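Local coordinates for protein JSC1_58120g3 ([Leptolyngbya] sp. JSC-1, PDB 6XHH) that probably senses far-red light through a GAF domain of the cyanobacteriochrome type that carries a linear tetrapyrrole (bilin) chromophore, at residues Ile35-Ile40 with Ile52-Ala57; Cys129-Ile134 with Leu143-Gln148. All coordinates share one frame; numbering follows the deposited sequence.

Contact 1 of 2, residues Ile35-Ile40 with Ile52-Ala57; sequences IERVTI and ITESEA
Arg-37 and Glu-54 meet over strands 37-40 and 52-56, where NH1 of the arginine lies 2.9 Å from OE2 of the glutamate in a salt bridge. The bond within it is weak, bent to 122° at the hydrogen, and the guanidinium and carboxylate planes are turned 39° from each other. The carboxylate oxygen comes to the edge of the guanidinium, near its plane, whereas Glu-56 lays its CG over one face, 3.8 Å from NH1. CG of Arg-37, anti to the backbone N (chi1 -158°), passes 3.5 Å from O of Ser-55. The same NH1 also donates to O of Arg-61, while the Glu-54 carboxylate accepts from the backbone N of Leu-63 and Val-64, and Glu-56 from that of Trp-60. An alanine in place of Arg-37 would probably leave the charge of Glu-54 without its mate and the CG of Glu-56 without the flat group beneath it. On this same face CG2 of Thr-39 packs on CB of Glu-54 at 3.9 Å. Val-38, Ile-40, Thr-53 and Ser-55 point to the other face, where Ile-40 and Thr-53 approach CB to CB at 4.4 Å and helix 18-33 packs against Ile-40, Thr-53 and Ser-55. Between the two faces, Val-38 and Ser-55 exchange two backbone hydrogen bonds. At the far end O of Ile-40 accepts from N of Ile-52 at 2.8 Å and from N of Thr-53 at 3.3 Å, a classic beta bulge in the antiparallel hairpin 37-43/49-56 of the GAF domain sheet.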
ATOM      1  N   ILE A  35      -3.126   5.136 -11.783  1.00 15.07           N
ATOM      2  CA  ILE A  35      -2.305   5.997 -10.938  1.00 12.21           C
ATOM      3  C   ILE A  35      -0.833   5.869 -11.307  1.00 14.36           C
ATOM      4  O   ILE A  35      -0.465   5.121 -12.221  1.00 14.14           O
ATOM      5  CB  ILE A  35      -2.506   5.683  -9.447  1.00 11.69           C
ATOM      6  CG1 ILE A  35      -2.184   4.203  -9.156  1.00 15.12           C
ATOM      7  CG2 ILE A  35      -3.926   6.059  -9.008  1.00 13.82           C
ATOM      8  CD1 ILE A  35      -2.444   3.795  -7.698  1.00 14.91           C
ATOM      9  N   GLU A  36       0.023   6.580 -10.577  1.00 12.77           N
ATOM     10  CA  GLU A  36       1.404   6.759 -10.999  1.00 12.85           C
ATOM     11  C   GLU A  36       2.388   5.813 -10.324  1.00 13.50           C
ATOM     12  O   GLU A  36       3.474   5.599 -10.865  1.00 13.49           O
ATOM     13  CB  GLU A  36       1.821   8.220 -10.774  1.00 15.01           C
ATOM     14  CG  GLU A  36       1.122   9.135 -11.783  1.00 15.01           C
ATOM     15  CD  GLU A  36       1.000  10.606 -11.375  1.00 15.67           C
ATOM     16  OE1 GLU A  36       1.192  10.977 -10.195  1.00 14.59           O
ATOM     17  OE2 GLU A  36       0.702  11.414 -12.282  1.00 20.45           O
ATOM     18  N   ARG A  37       2.043   5.223  -9.179  1.00 12.30           N
ATOM     19  CA  ARG A  37       2.941   4.240  -8.586  1.00  9.84           C
ATOM     20  C   ARG A  37       2.177   3.317  -7.663  1.00 12.86           C
ATOM     21  O   ARG A  37       1.301   3.762  -6.931  1.00 12.35           O
ATOM     22  CB  ARG A  37       4.076   4.906  -7.794  1.00 11.88           C
ATOM     23  CG  ARG A  37       5.274   4.004  -7.630  1.00 17.03           C
ATOM     24  CD  ARG A  37       6.199   4.457  -6.533  1.00 18.86           C
ATOM     25  NE  ARG A  37       6.760   5.797  -6.720  1.00 16.30           N
ATOM     26  CZ  ARG A  37       7.820   6.081  -7.476  1.00 16.61           C
ATOM     27  NH1 ARG A  37       8.452   5.126  -8.157  1.00 20.18           N
ATOM     28  NH2 ARG A  37       8.262   7.333  -7.539  1.00 16.64           N
ATOM     29  N   VAL A  38       2.521   2.034  -7.713  1.00 11.25           N
ATOM     30  CA  VAL A  38       2.116   1.050  -6.715  1.00  9.02           C
ATOM     31  C   VAL A  38       3.369   0.297  -6.288  1.00 10.84           C
ATOM     32  O   VAL A  38       4.181  -0.097  -7.131  1.00 12.43           O
ATOM     33  CB  VAL A  38       1.045   0.075  -7.250  1.00  9.99           C
ATOM     34  CG1 VAL A  38       0.684  -0.964  -6.185  1.00 11.90           C
ATOM     35  CG2 VAL A  38      -0.193   0.833  -7.658  1.00 11.26           C
ATOM     36  N   THR A  39       3.528   0.102  -4.981  1.00 10.90           N
ATOM     37  CA  THR A  39       4.722  -0.514  -4.431  1.00 11.74           C
ATOM     38  C   THR A  39       4.362  -1.644  -3.475  1.00 10.77           C
ATOM     39  O   THR A  39       3.327  -1.621  -2.796  1.00 11.28           O
ATOM     40  CB  THR A  39       5.609   0.486  -3.655  1.00 11.91           C
ATOM     41  OG1 THR A  39       4.879   1.022  -2.533  1.00 13.23           O
ATOM     42  CG2 THR A  39       6.055   1.613  -4.531  1.00 13.71           C
ATOM     43  N   ILE A  40       5.268  -2.612  -3.401  1.00 12.94           N
ATOM     44  CA  ILE A  40       5.299  -3.605  -2.339  1.00 12.58           C
ATOM     45  C   ILE A  40       6.535  -3.337  -1.504  1.00 11.94           C
ATOM     46  O   ILE A  40       7.656  -3.269  -2.033  1.00 13.36           O
ATOM     47  CB  ILE A  40       5.299  -5.039  -2.899  1.00 11.33           C
ATOM     48  CG1 ILE A  40       3.970  -5.311  -3.611  1.00  9.77           C
ATOM     49  CG2 ILE A  40       5.508  -6.054  -1.778  1.00 14.19           C
ATOM     50  CD1 ILE A  40       4.014  -6.503  -4.578  1.00 11.03           C
ATOM     51  N   ILE A  52      10.474  -3.362  -2.309  1.00 13.81           N
ATOM     52  CA  ILE A  52      10.846  -4.594  -2.999  1.00 14.88           C
ATOM     53  C   ILE A  52      10.473  -4.562  -4.474  1.00 16.06           C
ATOM     54  O   ILE A  52      11.257  -4.989  -5.324  1.00 15.77           O
ATOM     55  CB  ILE A  52      10.186  -5.801  -2.302  1.00 15.32           C
ATOM     56  CG1 ILE A  52      10.553  -5.803  -0.827  1.00 13.98           C
ATOM     57  CG2 ILE A  52      10.577  -7.109  -3.001  1.00 17.69           C
ATOM     58  CD1 ILE A  52      12.021  -5.853  -0.577  1.00 18.06           C
ATOM     59  N   THR A  53       9.266  -4.096  -4.787  1.00 12.86           N
ATOM     60  CA  THR A  53       8.737  -4.107  -6.141  1.00 11.71           C
ATOM     61  C   THR A  53       7.910  -2.855  -6.369  1.00 14.94           C
ATOM     62  O   THR A  53       7.260  -2.343  -5.450  1.00 13.51           O
ATOM     63  CB  THR A  53       7.867  -5.348  -6.397  1.00 13.25           C
ATOM     64  OG1 THR A  53       8.602  -6.502  -6.009  1.00 18.92           O
ATOM     65  CG2 THR A  53       7.531  -5.477  -7.879  1.00 17.26           C
ATOM     66  N   GLU A  54       7.913  -2.374  -7.607  1.00 11.83           N
ATOM     67  CA  GLU A  54       7.122  -1.205  -7.923  1.00 12.60           C
ATOM     68  C   GLU A  54       6.683  -1.254  -9.375  1.00 16.11           C
ATOM     69  O   GLU A  54       7.320  -1.895 -10.218  1.00 17.36           O
ATOM     70  CB  GLU A  54       7.912   0.076  -7.644  1.00 12.64           C
ATOM     71  CG  GLU A  54       8.989   0.359  -8.669  1.00 17.32           C
ATOM     72  CD  GLU A  54       9.974   1.414  -8.208  1.00 21.35           C
ATOM     73  OE1 GLU A  54      11.199   1.172  -8.282  1.00 22.81           O
ATOM     74  OE2 GLU A  54       9.518   2.490  -7.762  1.00 16.65           O
ATOM     75  N   SER A  55       5.573  -0.575  -9.648  1.00 13.08           N
ATOM     76  CA  SER A  55       5.137  -0.257 -11.001  1.00 13.13           C
ATOM     77  C   SER A  55       4.913   1.246 -11.023  1.00 13.58           C
ATOM     78  O   SER A  55       4.255   1.785 -10.129  1.00 14.13           O
ATOM     79  CB  SER A  55       3.864  -1.027 -11.380  1.00 15.31           C
ATOM     80  OG  SER A  55       3.229  -0.487 -12.527  1.00 22.65           O
ATOM     81  N   GLU A  56       5.519   1.935 -11.984  1.00 14.81           N
ATOM     82  CA  GLU A  56       5.466   3.388 -12.021  1.00 15.41           C
ATOM     83  C   GLU A  56       5.103   3.877 -13.420  1.00 18.02           C
ATOM     84  O   GLU A  56       5.394   3.217 -14.422  1.00 22.74           O
ATOM     85  CB  GLU A  56       6.810   3.969 -11.540  1.00 18.63           C
ATOM     86  CG  GLU A  56       6.973   5.467 -11.673  1.00 29.12           C
ATOM     87  CD  GLU A  56       7.579   5.872 -13.006  1.00 27.36           C
ATOM     88  OE1 GLU A  56       8.656   5.353 -13.376  1.00 34.77           O
ATOM     89  OE2 GLU A  56       6.966   6.705 -13.691  1.00 31.17           O
ATOM     90  N   ALA A  57       4.454   5.042 -13.476  1.00 17.55           N
ATOM     91  CA  ALA A  57       4.066   5.679 -14.730  1.00 23.41           C
ATOM     92  C   ALA A  57       4.231   7.185 -14.605  1.00 24.02           C
ATOM     93  O   ALA A  57       3.735   7.791 -13.649  1.00 23.67           O
ATOM     94  CB  ALA A  57       2.617   5.334 -15.100  1.00 28.22           C
TER

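Contact 2 of 2, residues Cys129-Ile134 with Leu143-Gln148; sequences CAVVAI and LLSAFQ. With M1V (mesobiliverdin IX(alpha)), chain C.
The D-ring carbonyl oxygen OD of the mesobiliverdin takes a hydrogen bond of 2.8 Å from OG of Ser-145, on the hairpin of strands 128-136 and 139-148 in the antiparallel GAF domain sheet. CG2 of Val-131, the residue paired with Ser-145, comes to 3.2 Å from the same oxygen, and CZ of Phe-147 reaches it at 3.5 Å with the edge of its ring. Beside the serine hydroxyl, two apolar groups thus press on OD. Placed anti to the carbonyl carbon (chi1 -58°), OG of Ser-145 reaches OD and also touches CG1 of Val-131. Two residues earlier in the strand, CD1 of Leu-143 rests against the ring that bears OD, 3.7 Å from C3D; Leu-143, Ser-145 and Phe-147 thus all point their side chains to the chromophore pocket. The opposite face is apolar: Val-132 and Leu-144 lie side by side and point the same way, CG2 of the valine 4.0 Å from CB of the leucine. CD1 of Ile-134 reaches across to the backbone C of Leu-143 and CB of Leu-144. Helix 157-178 packs against Ala-130, Val-132 and Ile-134. Between the faces, Ala-130 with Ala-146 and Val-132 with Leu-144 form two hydrogen-bonded pairs, each with a bond in both directions; N of Ala-146 reaches O of Ala-130 along a nearly straight N-H...O line of 174°. Back on the chromophore side, the ring of Phe-147 is met at its edge, in its plane, by CB of Cys-129, which sits 3.5 Å from CD1.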
ATOM      1  N   CYS A 129      -1.856   8.852  -0.901  1.00 10.84           N
ATOM      2  CA  CYS A 129      -1.478   7.461  -0.665  1.00 10.87           C
ATOM      3  C   CYS A 129      -2.623   6.682  -0.039  1.00 12.32           C
ATOM      4  O   CYS A 129      -3.306   7.178   0.859  1.00 11.87           O
ATOM      5  CB  CYS A 129      -0.246   7.329   0.254  1.00 10.36           C
ATOM      6  SG  CYS A 129      -0.388   8.166   1.880  1.00 13.73           S
ATOM      7  N   ALA A 130      -2.801   5.447  -0.511  1.00  9.98           N
ATOM      8  CA  ALA A 130      -3.673   4.462   0.124  1.00 10.81           C
ATOM      9  C   ALA A 130      -2.797   3.259   0.439  1.00 12.74           C
ATOM     10  O   ALA A 130      -2.183   2.696  -0.471  1.00 11.84           O
ATOM     11  CB  ALA A 130      -4.853   4.075  -0.778  1.00 11.78           C
ATOM     12  N   VAL A 131      -2.689   2.904   1.720  1.00 11.49           N
ATOM     13  CA  VAL A 131      -1.675   1.973   2.209  1.00  9.12           C
ATOM     14  C   VAL A 131      -2.359   0.888   3.035  1.00 11.89           C
ATOM     15  O   VAL A 131      -3.152   1.194   3.937  1.00 10.83           O
ATOM     16  CB  VAL A 131      -0.588   2.686   3.043  1.00  8.44           C
ATOM     17  CG1 VAL A 131       0.590   1.733   3.339  1.00 10.48           C
ATOM     18  CG2 VAL A 131      -0.084   3.951   2.324  1.00 10.49           C
ATOM     19  N   VAL A 132      -2.077  -0.379   2.721  1.00 10.32           N
ATOM     20  CA  VAL A 132      -2.720  -1.484   3.428  1.00  9.84           C
ATOM     21  C   VAL A 132      -1.691  -2.543   3.794  1.00  8.48           C
ATOM     22  O   VAL A 132      -0.633  -2.672   3.170  1.00 11.60           O
ATOM     23  CB  VAL A 132      -3.844  -2.145   2.612  1.00 10.13           C
ATOM     24  CG1 VAL A 132      -4.899  -1.120   2.203  1.00 11.15           C
ATOM     25  CG2 VAL A 132      -3.260  -2.884   1.403  1.00 11.70           C
ATOM     26  N   ALA A 133      -2.034  -3.325   4.810  1.00  9.92           N
ATOM     27  CA  ALA A 133      -1.135  -4.329   5.351  1.00 12.08           C
ATOM     28  C   ALA A 133      -1.085  -5.566   4.458  1.00 12.59           C
ATOM     29  O   ALA A 133      -2.107  -6.015   3.922  1.00 10.83           O
ATOM     30  CB  ALA A 133      -1.582  -4.724   6.760  1.00 13.44           C
ATOM     31  N   ILE A 134       0.108  -6.135   4.326  1.00 11.97           N
ATOM     32  CA  ILE A 134       0.283  -7.471   3.755  1.00 11.73           C
ATOM     33  C   ILE A 134       0.574  -8.417   4.905  1.00 11.88           C
ATOM     34  O   ILE A 134       1.600  -8.266   5.581  1.00 12.80           O
ATOM     35  CB  ILE A 134       1.428  -7.513   2.730  1.00 11.51           C
ATOM     36  CG1 ILE A 134       1.142  -6.620   1.534  1.00 11.08           C
ATOM     37  CG2 ILE A 134       1.654  -8.931   2.216  1.00 11.37           C
ATOM     38  CD1 ILE A 134       2.381  -6.410   0.651  1.00  9.95           C
ATOM     39  N   LEU A 143       3.777  -3.811   3.416  1.00 10.27           N
ATOM     40  CA  LEU A 143       2.727  -2.890   3.011  1.00  9.27           C
ATOM     41  C   LEU A 143       2.586  -2.867   1.500  1.00 10.66           C
ATOM     42  O   LEU A 143       3.588  -2.901   0.774  1.00 10.53           O
ATOM     43  CB  LEU A 143       3.021  -1.464   3.514  1.00  8.95           C
ATOM     44  CG  LEU A 143       3.271  -1.292   5.013  1.00 10.90           C
ATOM     45  CD1 LEU A 143       3.792   0.112   5.327  1.00 12.79           C
ATOM     46  CD2 LEU A 143       2.000  -1.573   5.783  1.00 10.90           C
ATOM     47  N   LEU A 144       1.343  -2.776   1.040  1.00  9.97           N
ATOM     48  CA  LEU A 144       1.005  -2.501  -0.352  1.00 10.25           C
ATOM     49  C   LEU A 144       0.476  -1.074  -0.417  1.00  9.72           C
ATOM     50  O   LEU A 144      -0.498  -0.743   0.279  1.00 10.73           O
ATOM     51  CB  LEU A 144      -0.034  -3.497  -0.874  1.00 10.79           C
ATOM     52  CG  LEU A 144      -0.682  -3.253  -2.237  1.00 10.34           C
ATOM     53  CD1 LEU A 144       0.318  -3.390  -3.372  1.00 11.12           C
ATOM     54  CD2 LEU A 144      -1.843  -4.214  -2.462  1.00 13.35           C
ATOM     55  N   SER A 145       1.133  -0.232  -1.211  1.00  8.87           N
ATOM     56  CA  SER A 145       0.836   1.195  -1.291  1.00  7.44           C
ATOM     57  C   SER A 145       0.437   1.558  -2.711  1.00 10.51           C
ATOM     58  O   SER A 145       1.122   1.189  -3.671  1.00  9.36           O
ATOM     59  CB  SER A 145       2.037   2.053  -0.852  1.00 11.19           C
ATOM     60  OG  SER A 145       2.420   1.714   0.478  1.00 13.78           O
ATOM     61  N   ALA A 146      -0.657   2.292  -2.828  1.00 11.57           N
ATOM     62  CA  ALA A 146      -1.072   2.960  -4.053  1.00 11.43           C
ATOM     63  C   ALA A 146      -0.808   4.451  -3.914  1.00  8.85           C
ATOM     64  O   ALA A 146      -1.288   5.082  -2.962  1.00 10.47           O
ATOM     65  CB  ALA A 146      -2.561   2.707  -4.303  1.00 10.64           C
ATOM     66  N   PHE A 147      -0.059   5.019  -4.854  1.00  9.10           N
ATOM     67  CA  PHE A 147       0.403   6.400  -4.755  1.00  9.43           C
ATOM     68  C   PHE A 147      -0.037   7.207  -5.974  1.00 12.97           C
ATOM     69  O   PHE A 147      -0.013   6.713  -7.109  1.00 12.55           O
ATOM     70  CB  PHE A 147       1.945   6.481  -4.677  1.00 12.55           C
ATOM     71  CG  PHE A 147       2.569   5.896  -3.430  1.00 12.82           C
ATOM     72  CD1 PHE A 147       2.091   6.193  -2.160  1.00 11.71           C
ATOM     73  CD2 PHE A 147       3.683   5.073  -3.537  1.00 15.34           C
ATOM     74  CE1 PHE A 147       2.725   5.677  -1.023  1.00 11.65           C
ATOM     75  CE2 PHE A 147       4.307   4.549  -2.410  1.00 14.87           C
ATOM     76  CZ  PHE A 147       3.825   4.860  -1.155  1.00 15.34           C
ATOM     77  N   GLN A 148      -0.390   8.469  -5.758  1.00 11.41           N
ATOM     78  CA  GLN A 148      -0.390   9.442  -6.832  1.00 12.53           C
ATOM     79  C   GLN A 148       0.685  10.478  -6.523  1.00 12.08           C
ATOM     80  O   GLN A 148       0.839  10.906  -5.376  1.00 12.79           O
ATOM     81  CB  GLN A 148      -1.764  10.093  -7.014  1.00 12.94           C
ATOM     82  CG  GLN A 148      -1.949  10.862  -8.335  1.00 11.20           C
ATOM     83  CD  GLN A 148      -2.088   9.968  -9.552  1.00 16.32           C
ATOM     84  OE1 GLN A 148      -1.537   8.876  -9.610  1.00 11.65           O
ATOM     85  NE2 GLN A 148      -2.833  10.444 -10.543  1.00 28.39           N
TER
HETATM   86  OA  M1V C 801       9.695   8.943   8.151  1.00 14.52           O
HETATM   87  C1A M1V C 801       9.218   9.520   9.117  1.00 15.63           C
HETATM   88  NA  M1V C 801       7.987   9.295   9.593  1.00 16.23           N
HETATM   89  C2A M1V C 801       9.870  10.497   9.896  1.00 16.52           C
HETATM   90  CMA M1V C 801      11.271  11.019   9.672  1.00 18.45           C
HETATM   91  C3A M1V C 801       8.994  10.900  10.900  1.00 16.14           C
HETATM   92  CAA M1V C 801       9.234  11.914  11.953  1.00 18.55           C
HETATM   93  CBA M1V C 801       9.163  11.319  13.360  1.00 17.88           C
HETATM   94  C4A M1V C 801       7.755  10.116  10.700  1.00 14.35           C
HETATM   95  CHA M1V C 801       6.646  10.205  11.498  1.00 15.67           C
HETATM   96  C1B M1V C 801       5.365   9.494  11.434  1.00 14.86           C
HETATM   97  C2B M1V C 801       4.311   9.790  12.337  1.00 12.92           C
HETATM   98  CMB M1V C 801       4.345  10.839  13.423  1.00 15.39           C
HETATM   99  C3B M1V C 801       3.267   8.969  12.030  1.00 12.72           C
HETATM  100  CAB M1V C 801       1.917   8.931  12.723  1.00 15.82           C
HETATM  101  CBB M1V C 801       0.842   9.559  11.819  1.00 15.66           C
HETATM  102  CGB M1V C 801       1.064  11.050  11.684  1.00 14.25           C
HETATM  103  O2B M1V C 801       0.897  11.799  12.677  1.00 19.62           O
HETATM  104  O1B M1V C 801       1.414  11.562  10.597  1.00 14.32           O
HETATM  105  NB  M1V C 801       4.961   8.512  10.614  1.00 15.25           N
HETATM  106  C4B M1V C 801       3.698   8.159  10.938  1.00 12.09           C
HETATM  107  CHB M1V C 801       2.862   7.183  10.374  1.00 12.54           C
HETATM  108  C1C M1V C 801       2.969   6.420   9.202  1.00 13.14           C
HETATM  109  C2C M1V C 801       1.879   5.729   8.654  1.00 12.69           C
HETATM  110  CAC M1V C 801       0.504   5.650   9.282  1.00 14.71           C
HETATM  111  CBC M1V C 801       0.659   4.529  10.348  1.00 17.53           C
HETATM  112  CGC M1V C 801      -0.400   4.511  11.441  1.00 17.38           C
HETATM  113  O2C M1V C 801      -1.341   5.336  11.435  1.00 21.72           O
HETATM  114  O1C M1V C 801      -0.341   3.674  12.377  1.00 20.38           O
HETATM  115  C3C M1V C 801       2.337   5.085   7.507  1.00 13.68           C
HETATM  116  CMC M1V C 801       1.490   4.228   6.608  1.00 13.43           C
HETATM  117  NC  M1V C 801       4.064   6.225   8.389  1.00 13.22           N
HETATM  118  C4C M1V C 801       3.698   5.415   7.344  1.00 13.63           C
HETATM  119  CHC M1V C 801       4.674   5.040   6.375  1.00 15.11           C
HETATM  120  C1D M1V C 801       4.536   4.405   5.166  1.00 11.62           C
HETATM  121  C2D M1V C 801       5.407   3.407   4.650  1.00 16.07           C
HETATM  122  CMD M1V C 801       6.605   2.831   5.366  1.00 13.51           C
HETATM  123  ND  M1V C 801       3.571   4.672   4.204  1.00 11.55           N
HETATM  124  C4D M1V C 801       3.794   3.864   3.146  1.00 13.78           C
HETATM  125  OD  M1V C 801       3.095   3.875   2.132  1.00 14.37           O
HETATM  126  C3D M1V C 801       4.947   3.059   3.418  1.00 14.63           C
HETATM  127  CAD M1V C 801       5.539   2.003   2.519  1.00 14.22           C
HETATM  128  CBD M1V C 801       6.299   2.672   1.395  1.00 16.03           C

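Overall arrangement
Contact 1 and contact 2 are successive hairpins of one antiparallel sheet, their centres about 10 Å apart, and strands 37-43 and 139-148 join them as neighbours. Backbone pairing crosses this seam, with a probable hydrogen bond of 2.8 Å between O of Arg-37 and N of Phe-147 and another of 2.9 Å between N of Thr-39 and O of Ser-145. Contact 2 lies at the centre of the chain and lines the mesobiliverdin pocket. Contact 1 approaches it through Thr-39, whose side chain is about 4 Å from the bound mesobiliverdin (nearest atoms). Thr-39 also touches Ser-145 and Phe-147, linking both hairpins beside the bilin. Asp-70, Arg-80, Thr-114 and His-117 bind the chromophore from other parts of the domain.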